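Local coordinates for protein alginase (Pseudoalteromonas, PDB 4Q8K) that cleaves the polysaccharide alginate, probably by beta-elimination, as a bacterial alginate lyase of polysaccharide lyase family 18, at residues T169-P174 and E354-M359; L197-T202 and Y364-N369; Y205-A210 and N286-N291; I223-H228 and S236-S241. All blocks are in the same frame, centred on the assembly; numbering follows the deposited sequence.

Contact 1: residues T169-P174 and E354-M359; sequences TLVFVP and ESKVTM
Thr169 opens the pairing with a methyl contact, its CG2 lying 3.6 Å from CG2 of Thr358, while its hydroxyl turns to Asp166. Leu170 and Met359 follow as an antiparallel hydrogen-bonded pair, each N-H meeting the other's carbonyl. Val171 sits on the opposite face with CG1 anti to the backbone N (chi1 166°): CG1 rests 3.7 Å from Lys356 CG, and CG2 lies beside Thr358 OG1. An alanine at Val171 would probably leave the aliphatic stem of Lys356 with less to lean on and open a gap beside Thr358. Phe172 returns to the face of Leu170; its N binds Val357 O at 2.8 Å. That same oxygen lies at the ring edge, and CE2 meets Met359 SD at 4.0 Å, an oblique Met-aromatic contact in which the two side chains cross at about a right angle. Val173 runs beside Lys356 at the N-cap position, and Pro174, which suits a first helical turn because it has no N-H to bond, sets CD 3.4 Å from Ser355 O. Residues alternating between a buried apolar face and a more exposed mixed one are characteristic of a beta-sandwich sheet, here the seven-stranded one of the lyase domain.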
# COMPACT_ATOMS: atom_id res chain seq x y z
N THR A 169 -11.70 13.70 0.98
CA THR A 169 -11.60 12.31 1.45
C THR A 169 -11.39 11.30 0.32
O THR A 169 -12.08 11.35 -0.70
CB THR A 169 -12.86 11.91 2.23
OG1 THR A 169 -13.24 12.96 3.12
CG2 THR A 169 -12.61 10.64 3.02
N LEU A 170 -10.44 10.39 0.51
CA LEU A 170 -10.27 9.26 -0.40
C LEU A 170 -10.64 7.97 0.32
O LEU A 170 -10.17 7.71 1.44
CB LEU A 170 -8.83 9.17 -0.90
CG LEU A 170 -8.29 10.34 -1.74
CD1 LEU A 170 -6.82 10.13 -2.03
CD2 LEU A 170 -9.07 10.46 -3.05
N VAL A 171 -11.48 7.16 -0.30
CA VAL A 171 -11.87 5.87 0.27
C VAL A 171 -11.53 4.76 -0.70
O VAL A 171 -12.04 4.72 -1.81
CB VAL A 171 -13.37 5.82 0.58
CG1 VAL A 171 -13.80 4.37 0.84
CG2 VAL A 171 -13.70 6.71 1.77
N PHE A 172 -10.66 3.84 -0.27
CA PHE A 172 -10.21 2.75 -1.12
C PHE A 172 -10.84 1.44 -0.66
O PHE A 172 -10.59 0.98 0.45
CB PHE A 172 -8.69 2.64 -1.11
CG PHE A 172 -7.99 3.90 -1.56
CD1 PHE A 172 -7.79 4.16 -2.91
CD2 PHE A 172 -7.54 4.83 -0.64
CE1 PHE A 172 -7.15 5.31 -3.33
CE2 PHE A 172 -6.90 6.00 -1.06
CZ PHE A 172 -6.71 6.23 -2.40
N VAL A 173 -11.66 0.85 -1.54
CA VAL A 173 -12.45 -0.32 -1.20
C VAL A 173 -12.28 -1.39 -2.28
O VAL A 173 -13.09 -1.49 -3.20
CB VAL A 173 -13.92 0.06 -1.08
CG1 VAL A 173 -14.21 0.64 0.31
CG2 VAL A 173 -14.30 1.06 -2.18
N PRO A 174 -11.21 -2.18 -2.18
CA PRO A 174 -10.87 -3.19 -3.19
C PRO A 174 -11.91 -4.32 -3.29
O PRO A 174 -12.02 -4.92 -4.36
CB PRO A 174 -9.52 -3.72 -2.70
CG PRO A 174 -9.54 -3.46 -1.22
CD PRO A 174 -10.22 -2.14 -1.09
N GLU A 354 -14.78 -6.85 4.91
CA GLU A 354 -14.60 -5.42 5.10
C GLU A 354 -13.13 -5.10 4.87
O GLU A 354 -12.26 -5.77 5.40
CB GLU A 354 -15.00 -5.00 6.53
CG GLU A 354 -14.99 -3.50 6.78
CD GLU A 354 -15.21 -3.14 8.25
OE1 GLU A 354 -15.87 -2.12 8.51
OE2 GLU A 354 -14.73 -3.88 9.13
N SER A 355 -12.87 -4.09 4.04
CA SER A 355 -11.51 -3.59 3.84
C SER A 355 -11.58 -2.20 3.24
O SER A 355 -11.61 -2.03 2.02
CB SER A 355 -10.68 -4.51 2.95
OG SER A 355 -9.35 -4.01 2.83
N LYS A 356 -11.62 -1.20 4.12
CA LYS A 356 -11.79 0.18 3.71
C LYS A 356 -10.66 1.02 4.27
O LYS A 356 -10.54 1.18 5.48
CB LYS A 356 -13.13 0.72 4.20
CG LYS A 356 -13.37 2.18 3.82
CD LYS A 356 -14.61 2.74 4.50
CE LYS A 356 -15.87 2.10 3.94
NZ LYS A 356 -17.10 2.79 4.43
N VAL A 357 -9.83 1.54 3.38
CA VAL A 357 -8.78 2.49 3.77
C VAL A 357 -9.24 3.92 3.42
O VAL A 357 -9.49 4.23 2.25
CB VAL A 357 -7.43 2.17 3.11
CG1 VAL A 357 -6.38 3.25 3.44
CG2 VAL A 357 -6.93 0.80 3.56
N THR A 358 -9.35 4.76 4.44
CA THR A 358 -9.80 6.14 4.25
C THR A 358 -8.62 7.08 4.47
O THR A 358 -7.99 7.04 5.52
CB THR A 358 -10.92 6.50 5.24
OG1 THR A 358 -12.03 5.61 5.06
CG2 THR A 358 -11.40 7.93 5.02
N MET A 359 -8.34 7.92 3.49
CA MET A 359 -7.21 8.83 3.61
C MET A 359 -7.66 10.28 3.55
O MET A 359 -8.39 10.67 2.65
CB MET A 359 -6.18 8.56 2.51
CG MET A 359 -5.47 7.25 2.67
SD MET A 359 -4.08 7.08 1.57
CE MET A 359 -3.73 5.33 1.72

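Contact 2: residues L197-T202 and Y364-N369; sequences LRVAMT and YTRETN
Arg366 holds CG anti to its backbone N (chi1 179°) and stays extended as far as NE, which carries its guanidinium from the strand to Leu197 and Val199; a turn at chi4 (79°) then swings CZ out of line with the chain. Arg366 NH2 donates to Leu197 O at 2.9 Å, approaching from well above the carbonyl plane along a bent bond. Further N-H groups of Arg366 are used as well. Arg366 NE gives a hydrogen to a water at 2.7 Å, which also bonds Thr368 OG1 and, weakly, Leu197 O. A second water lies 2.8 Å from Arg366 NH2 and accepts from Val199 N as well, while Arg366 NH1 donates to Tyr364 OH at 3.2 Å. Both waters and the tyrosine oxygen lie in the guanidinium plane, fixing its rotation. Arginine suits the place because its flat, many-handed end can serve a backbone carbonyl, waters and a phenol together. A leucine in place of Arg366 would probably leave Leu197 O without this donor and both waters without one of their partners. Beside this polar network Val199 and Thr368 meet tip to tip, CG2 to CG2 at 3.7 Å, a small apolar touch for which two beta-branched residues are well shaped. The contact is at the surface: segment 197-202 belongs to the connection from strand 186-193 to strand 204-216, and it leans on the last residues of strand 355-368. Arg366 also touches Val193 of the first of those strands, and Thr368 touches Thr204 of the second.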
# COMPACT_ATOMS: atom_id res chain seq x y z
N LEU A 197 5.87 9.97 -16.30
CA LEU A 197 6.61 10.77 -15.33
C LEU A 197 7.68 9.96 -14.61
O LEU A 197 8.49 10.52 -13.88
CB LEU A 197 5.68 11.38 -14.29
CG LEU A 197 4.58 12.34 -14.75
CD1 LEU A 197 3.71 12.71 -13.56
CD2 LEU A 197 5.17 13.59 -15.38
N ARG A 198 7.67 8.65 -14.81
CA ARG A 198 8.58 7.77 -14.06
C ARG A 198 10.05 7.95 -14.39
O ARG A 198 10.44 8.00 -15.56
CB ARG A 198 8.18 6.31 -14.25
CG ARG A 198 6.76 6.06 -13.81
CD ARG A 198 6.34 4.63 -14.05
NE ARG A 198 4.90 4.49 -13.83
CZ ARG A 198 4.19 3.42 -14.19
NH1 ARG A 198 4.79 2.39 -14.79
NH2 ARG A 198 2.89 3.37 -13.97
N VAL A 199 10.86 8.04 -13.34
CA VAL A 199 12.30 8.11 -13.46
C VAL A 199 12.92 7.24 -12.38
O VAL A 199 12.21 6.51 -11.69
CB VAL A 199 12.82 9.56 -13.35
CG1 VAL A 199 12.38 10.37 -14.59
CG2 VAL A 199 12.31 10.21 -12.07
N ALA A 200 14.23 7.30 -12.22
CA ALA A 200 14.90 6.47 -11.23
C ALA A 200 14.55 6.92 -9.81
O ALA A 200 14.19 8.08 -9.59
CB ALA A 200 16.41 6.50 -11.44
N MET A 201 14.63 6.00 -8.86
CA MET A 201 14.42 6.37 -7.46
C MET A 201 15.38 7.49 -7.07
O MET A 201 15.01 8.42 -6.36
CB MET A 201 14.62 5.17 -6.53
CG MET A 201 13.47 4.13 -6.59
SD MET A 201 11.92 4.77 -5.93
CE MET A 201 12.24 4.85 -4.18
N THR A 202 16.61 7.40 -7.56
CA THR A 202 17.66 8.37 -7.25
C THR A 202 17.50 9.70 -7.98
O THR A 202 18.34 10.59 -7.83
CB THR A 202 19.05 7.80 -7.58
OG1 THR A 202 19.05 7.31 -8.93
CG2 THR A 202 19.41 6.66 -6.63
N TYR A 364 1.08 15.34 -1.53
CA TYR A 364 2.08 14.69 -2.34
C TYR A 364 2.90 15.73 -3.05
O TYR A 364 2.37 16.60 -3.66
CB TYR A 364 1.47 13.74 -3.36
CG TYR A 364 2.49 13.04 -4.17
CD1 TYR A 364 3.22 12.00 -3.66
CD2 TYR A 364 2.76 13.44 -5.44
CE1 TYR A 364 4.16 11.36 -4.42
CE2 TYR A 364 3.70 12.83 -6.20
CZ TYR A 364 4.41 11.80 -5.70
OH TYR A 364 5.36 11.24 -6.48
N THR A 365 4.21 15.62 -2.93
CA THR A 365 5.09 16.47 -3.71
C THR A 365 6.11 15.63 -4.41
O THR A 365 6.55 14.64 -3.91
CB THR A 365 5.84 17.50 -2.85
OG1 THR A 365 6.84 16.84 -2.11
CG2 THR A 365 4.97 18.19 -1.92
N ARG A 366 6.49 16.10 -5.59
CA ARG A 366 7.39 15.42 -6.45
C ARG A 366 8.28 16.41 -7.19
O ARG A 366 7.80 17.24 -7.90
CB ARG A 366 6.59 14.65 -7.48
CG ARG A 366 7.38 13.88 -8.48
CD ARG A 366 6.44 13.28 -9.52
NE ARG A 366 7.16 12.43 -10.43
CZ ARG A 366 7.53 11.21 -10.16
NH1 ARG A 366 7.23 10.69 -9.01
NH2 ARG A 366 8.20 10.52 -11.03
N GLU A 367 9.58 16.31 -6.97
CA GLU A 367 10.57 17.06 -7.73
C GLU A 367 11.63 16.19 -8.35
O GLU A 367 12.21 15.35 -7.73
CB GLU A 367 11.21 18.16 -6.90
CG GLU A 367 11.42 17.85 -5.45
CD GLU A 367 10.85 18.91 -4.53
OE1 GLU A 367 9.79 19.45 -4.83
OE2 GLU A 367 11.49 19.21 -3.51
N THR A 368 11.90 16.42 -9.61
CA THR A 368 12.79 15.56 -10.34
C THR A 368 14.13 16.24 -10.66
O THR A 368 14.19 17.45 -10.78
CB THR A 368 12.12 15.07 -11.63
OG1 THR A 368 10.78 14.71 -11.34
CG2 THR A 368 12.82 13.89 -12.16
N ASN A 369 15.18 15.45 -10.81
CA ASN A 369 16.53 15.97 -11.02
C ASN A 369 17.29 15.11 -12.00
O ASN A 369 16.60 14.60 -12.94
CB ASN A 369 17.26 16.06 -9.69
CG ASN A 369 18.40 17.06 -9.70
OD1 ASN A 369 19.38 16.87 -10.40
ND2 ASN A 369 18.27 18.12 -8.91
O HOH W 1 8.41 13.60 -12.47
O HOH W 2 9.62 8.11 -10.65

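Contact 3: residues Y205-A210 and N286-N291; sequences YEVFEA and NLRVVN
Glu206 OE2 is gripped by two groups: Asn291 ND2, which donates from 3.2 Å to its anti lone pair with Glu206 OE2 lying in the amide plane, and His227 NE2 of the other sheet. The second oxygen of Glu206 bonds Tyr364 OH, and Asn291 in turn reaches Met201 O through ND2 and Gly294 N through OD1, so this buried carboxylate and amide are well supplied with partners. Their planes stand 80° apart. At the far end of the same strand pair Asn286 ND2 reaches Glu209 OE2 at 2.9 Å, again on the anti side but 23° out of the carboxylate plane. Glu209 OE1 instead faces Arg288, where the salt bridge to NE is long at 3.7 Å. The extended stem of Arg288 carries its guanidinium past Val207, whose CG1 lies 3.8 Å from NH1, and over its neighbour Val290, whose CG2 packs on one face of the group toward the rim. Between these polar ends Phe208 and Val289 form a hydrogen-bonded antiparallel pair, Val289 N to Phe208 O measuring 2.7 Å. Phe208 CE2, at the ring edge, lies 4.3 Å from Leu287 CD2 on the interior side, which also carries the small Ala210. Long charged residues suit the outer face, where water can share their load; the inner face is apolar apart from Glu206 and Asn291. The bonds from Tyr364, Asn291 and His227, with a weak, long ion pair to Arg366, would probably favour the ionised form of Glu206, and its bonds would in turn hold the ring of His227 in a set orientation.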
# COMPACT_ATOMS: atom_id res chain seq x y z
N TYR A 205 12.81 13.66 -5.53
CA TYR A 205 12.49 13.90 -4.16
C TYR A 205 10.96 13.87 -4.04
O TYR A 205 10.31 14.69 -4.60
CB TYR A 205 13.08 15.23 -3.66
CG TYR A 205 12.72 15.54 -2.25
CD1 TYR A 205 13.41 15.01 -1.20
CD2 TYR A 205 11.65 16.34 -1.98
CE1 TYR A 205 13.06 15.28 0.08
CE2 TYR A 205 11.29 16.60 -0.70
CZ TYR A 205 12.00 16.07 0.32
OH TYR A 205 11.62 16.34 1.56
N GLU A 206 10.42 12.88 -3.36
CA GLU A 206 8.98 12.75 -3.16
C GLU A 206 8.61 12.69 -1.71
O GLU A 206 9.27 12.06 -0.94
CB GLU A 206 8.45 11.44 -3.66
CG GLU A 206 8.69 11.07 -5.04
CD GLU A 206 8.29 9.62 -5.27
OE1 GLU A 206 7.13 9.41 -5.58
OE2 GLU A 206 9.15 8.75 -5.14
N VAL A 207 7.49 13.29 -1.39
CA VAL A 207 6.94 13.20 -0.06
C VAL A 207 5.46 12.88 -0.18
O VAL A 207 4.73 13.60 -0.87
CB VAL A 207 7.09 14.53 0.70
CG1 VAL A 207 6.43 14.44 2.07
CG2 VAL A 207 8.56 14.92 0.83
N PHE A 208 5.02 11.80 0.47
CA PHE A 208 3.60 11.50 0.57
C PHE A 208 3.25 11.46 2.04
O PHE A 208 3.94 10.84 2.84
CB PHE A 208 3.27 10.15 -0.09
CG PHE A 208 1.84 9.72 0.10
CD1 PHE A 208 0.86 10.11 -0.80
CD2 PHE A 208 1.47 8.90 1.17
CE1 PHE A 208 -0.46 9.70 -0.64
CE2 PHE A 208 0.16 8.50 1.34
CZ PHE A 208 -0.81 8.90 0.43
N GLU A 209 2.18 12.17 2.40
CA GLU A 209 1.68 12.14 3.76
C GLU A 209 0.17 12.00 3.73
O GLU A 209 -0.49 12.58 2.86
CB GLU A 209 2.08 13.39 4.54
CG GLU A 209 1.70 13.33 6.02
CD GLU A 209 2.50 14.27 6.90
OE1 GLU A 209 3.27 15.11 6.36
OE2 GLU A 209 2.38 14.17 8.13
N ALA A 210 -0.37 11.23 4.66
CA ALA A 210 -1.80 11.04 4.78
C ALA A 210 -2.18 10.63 6.19
O ALA A 210 -1.39 10.00 6.91
CB ALA A 210 -2.27 10.00 3.78
N ASN A 286 -1.02 8.34 11.31
CA ASN A 286 -0.42 9.22 10.32
C ASN A 286 0.69 8.51 9.57
O ASN A 286 1.55 7.86 10.17
CB ASN A 286 0.13 10.48 11.00
CG ASN A 286 0.45 11.59 10.02
OD1 ASN A 286 -0.46 12.29 9.55
ND2 ASN A 286 1.72 11.77 9.70
N LEU A 287 0.66 8.63 8.25
CA LEU A 287 1.66 8.00 7.40
C LEU A 287 2.46 9.05 6.63
O LEU A 287 1.89 9.90 5.96
CB LEU A 287 1.00 7.04 6.40
CG LEU A 287 1.95 6.34 5.43
CD1 LEU A 287 2.90 5.40 6.14
CD2 LEU A 287 1.14 5.57 4.38
N ARG A 288 3.78 8.98 6.73
CA ARG A 288 4.64 9.83 5.92
C ARG A 288 5.71 8.99 5.23
O ARG A 288 6.49 8.29 5.87
CB ARG A 288 5.30 10.94 6.76
CG ARG A 288 6.08 11.96 5.93
CD ARG A 288 6.38 13.23 6.74
NE ARG A 288 6.90 14.31 5.90
CZ ARG A 288 8.20 14.59 5.79
NH1 ARG A 288 8.62 15.58 5.01
NH2 ARG A 288 9.07 13.87 6.48
N VAL A 289 5.74 9.07 3.90
CA VAL A 289 6.72 8.34 3.11
C VAL A 289 7.54 9.35 2.34
O VAL A 289 6.99 10.17 1.61
CB VAL A 289 6.04 7.39 2.11
CG1 VAL A 289 7.07 6.65 1.28
CG2 VAL A 289 5.15 6.40 2.85
N VAL A 290 8.86 9.30 2.52
CA VAL A 290 9.75 10.19 1.81
C VAL A 290 10.75 9.41 0.98
O VAL A 290 11.38 8.48 1.48
CB VAL A 290 10.54 11.09 2.78
CG1 VAL A 290 11.42 12.06 2.01
CG2 VAL A 290 9.58 11.83 3.71
N ASN A 291 10.88 9.77 -0.29
CA ASN A 291 11.95 9.26 -1.12
C ASN A 291 12.90 10.41 -1.40
O ASN A 291 12.61 11.23 -2.27
CB ASN A 291 11.45 8.72 -2.45
CG ASN A 291 12.58 8.38 -3.39
OD1 ASN A 291 13.71 8.11 -2.96
ND2 ASN A 291 12.30 8.42 -4.69

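Contact 4: residues I223-H228 and S236-S241; sequences IISQHH and SKVYVS. With SO4 (sulfate ion), chain C.
Hydrogen bonds gather on Ser236 and His227. Ser236 OG stands at the edge of the His227 ring, 2.9 Å from ND1, and also takes the backbone N-H of His227 at 3.0 Å; this N-H is shared with Ser236 O, so both bonds are bent. A water bonded to Ser236 OG at 2.9 Å and to Ser225 OG adds a further partner. Serine suits this place because a short hydroxyl, set between its own backbone N and carbonyl carbon (chi1 84°), can reach both ring and main chain. With NE2 held from the other sheet, both ring nitrogens have partners. Farther along, Val238 O accepts from Ile224 N, yet Val238 N donates to Ser225 O.

Apolar contacts lie on both sides. Ile223 CG1 packs over one face of Tyr239, 4.1 Å from the ring centroid, in a CH-pi contact, and Tyr261 stacks on the same tyrosine. Ile224 CG1 meets Val238 CG1 at 4.0 Å, and its CD1 comes equally near Val240 CG2.

Contacts with ions and charges complete the account: Tyr239 OH donates to sulfate O3 at 3.0 Å, and Lys221 holds the same ion, which probably came from the crystallisation liquor. Lys237 forms a salt bridge with Glu271.

Two residues, Ile224 and Ser225, thus stand opposite the single Val238, and with Ile224 psi near -10° this is a classic beta bulge. It interrupts a beta hairpin in the curved sheet of a jelly-roll sandwich, whose concave face typically forms the substrate groove in alginate lyases of this fold.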
# COMPACT_ATOMS: atom_id res chain seq x y z
N ILE A 223 -1.53 -3.78 1.27
CA ILE A 223 -0.44 -2.82 1.05
C ILE A 223 -1.07 -1.46 0.75
O ILE A 223 -1.88 -1.34 -0.18
CB ILE A 223 0.49 -3.27 -0.10
CG1 ILE A 223 1.16 -4.61 0.22
CG2 ILE A 223 1.57 -2.21 -0.40
CD1 ILE A 223 1.90 -5.20 -0.96
N ILE A 224 -0.71 -0.44 1.53
CA ILE A 224 -1.39 0.86 1.42
C ILE A 224 -0.52 1.92 0.76
O ILE A 224 -0.99 3.01 0.43
CB ILE A 224 -1.90 1.40 2.79
CG1 ILE A 224 -0.74 1.69 3.75
CG2 ILE A 224 -2.91 0.45 3.45
CD1 ILE A 224 -1.17 2.41 5.00
N SER A 225 0.76 1.61 0.57
CA SER A 225 1.64 2.47 -0.21
C SER A 225 2.87 1.69 -0.64
O SER A 225 3.34 0.81 0.08
CB SER A 225 2.00 3.74 0.58
OG SER A 225 2.97 3.48 1.58
N GLN A 226 3.39 1.99 -1.82
CA GLN A 226 4.57 1.28 -2.29
C GLN A 226 5.30 2.01 -3.41
O GLN A 226 4.68 2.72 -4.20
CB GLN A 226 4.23 -0.13 -2.75
CG GLN A 226 3.26 -0.18 -3.89
CD GLN A 226 3.01 -1.60 -4.35
OE1 GLN A 226 3.90 -2.25 -4.91
NE2 GLN A 226 1.81 -2.09 -4.10
N HIS A 227 6.61 1.82 -3.45
CA HIS A 227 7.38 2.17 -4.63
C HIS A 227 7.53 0.89 -5.43
O HIS A 227 8.02 -0.12 -4.93
CB HIS A 227 8.74 2.77 -4.26
CG HIS A 227 8.67 4.19 -3.79
ND1 HIS A 227 8.56 4.52 -2.45
CD2 HIS A 227 8.65 5.36 -4.47
CE1 HIS A 227 8.50 5.84 -2.34
NE2 HIS A 227 8.55 6.37 -3.55
N HIS A 228 7.07 0.92 -6.68
CA HIS A 228 7.08 -0.25 -7.53
C HIS A 228 8.24 -0.13 -8.52
O HIS A 228 8.57 0.97 -8.97
CB HIS A 228 5.74 -0.34 -8.26
CG HIS A 228 5.50 -1.64 -8.95
ND1 HIS A 228 4.57 -2.56 -8.49
CD2 HIS A 228 6.03 -2.18 -10.07
CE1 HIS A 228 4.55 -3.60 -9.30
NE2 HIS A 228 5.43 -3.39 -10.27
N SER A 236 9.67 -0.33 -2.03
CA SER A 236 9.17 -0.05 -0.70
C SER A 236 7.72 -0.51 -0.62
O SER A 236 6.98 -0.38 -1.58
CB SER A 236 9.26 1.45 -0.39
OG SER A 236 8.15 2.15 -0.91
N LYS A 237 7.33 -1.05 0.52
CA LYS A 237 5.94 -1.46 0.73
C LYS A 237 5.54 -1.21 2.17
O LYS A 237 6.28 -1.57 3.09
CB LYS A 237 5.76 -2.95 0.40
CG LYS A 237 5.87 -3.28 -1.07
CD LYS A 237 5.95 -4.78 -1.28
CE LYS A 237 7.28 -5.35 -0.78
NZ LYS A 237 7.38 -6.82 -1.00
N VAL A 238 4.40 -0.58 2.37
CA VAL A 238 3.87 -0.35 3.71
C VAL A 238 2.63 -1.21 3.86
O VAL A 238 1.74 -1.17 3.01
CB VAL A 238 3.49 1.11 3.94
CG1 VAL A 238 2.93 1.30 5.34
CG2 VAL A 238 4.70 2.02 3.72
N TYR A 239 2.58 -1.99 4.95
CA TYR A 239 1.51 -2.97 5.14
C TYR A 239 0.66 -2.67 6.36
O TYR A 239 1.13 -2.14 7.37
CB TYR A 239 2.06 -4.37 5.39
CG TYR A 239 2.89 -5.00 4.30
CD1 TYR A 239 4.19 -4.57 4.06
CD2 TYR A 239 2.39 -6.07 3.55
CE1 TYR A 239 4.97 -5.16 3.09
CE2 TYR A 239 3.17 -6.67 2.57
CZ TYR A 239 4.45 -6.21 2.35
OH TYR A 239 5.24 -6.79 1.38
N VAL A 240 -0.60 -3.09 6.26
CA VAL A 240 -1.48 -3.20 7.41
C VAL A 240 -1.96 -4.66 7.40
O VAL A 240 -2.62 -5.10 6.46
CB VAL A 240 -2.66 -2.23 7.33
CG1 VAL A 240 -3.58 -2.41 8.53
CG2 VAL A 240 -2.16 -0.79 7.25
N SER A 241 -1.58 -5.42 8.42
CA SER A 241 -1.52 -6.88 8.29
C SER A 241 -1.88 -7.61 9.58
O SER A 241 -1.34 -7.30 10.64
CB SER A 241 -0.10 -7.27 7.84
OG SER A 241 0.09 -8.67 7.82
S SO4 C . 4.92 -10.64 1.45
O1 SO4 C . 4.21 -10.35 2.68
O2 SO4 C . 4.54 -11.95 0.94
O3 SO4 C . 4.54 -9.60 0.49
O4 SO4 C . 6.36 -10.60 1.66
O HOH W 3 5.90 3.07 0.66

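In the fold
From the N terminus, the first segment reached is on strand 169-172, and contact 1 closes a long loop by pairing it with the start of strand 355-368. Residues 197-202 follow and meet the end of that late strand in contact 2; the segments alternate, so contacts 1 and 2 cross. Contact 3, joining strands 204-216 and 284-292, is nested inside both. Innermost is contact 4, a hairpin closed over a few residues. Contacts 1 and 3 build the seven-stranded sheet, contact 2 fastens residues 197-202 to an inner strand of it, and contact 4 belongs to the other sheet. The sheets meet where Met359 and Val357 touch Ile224 and where Glu206 bonds His227; Met201 also packs on His227.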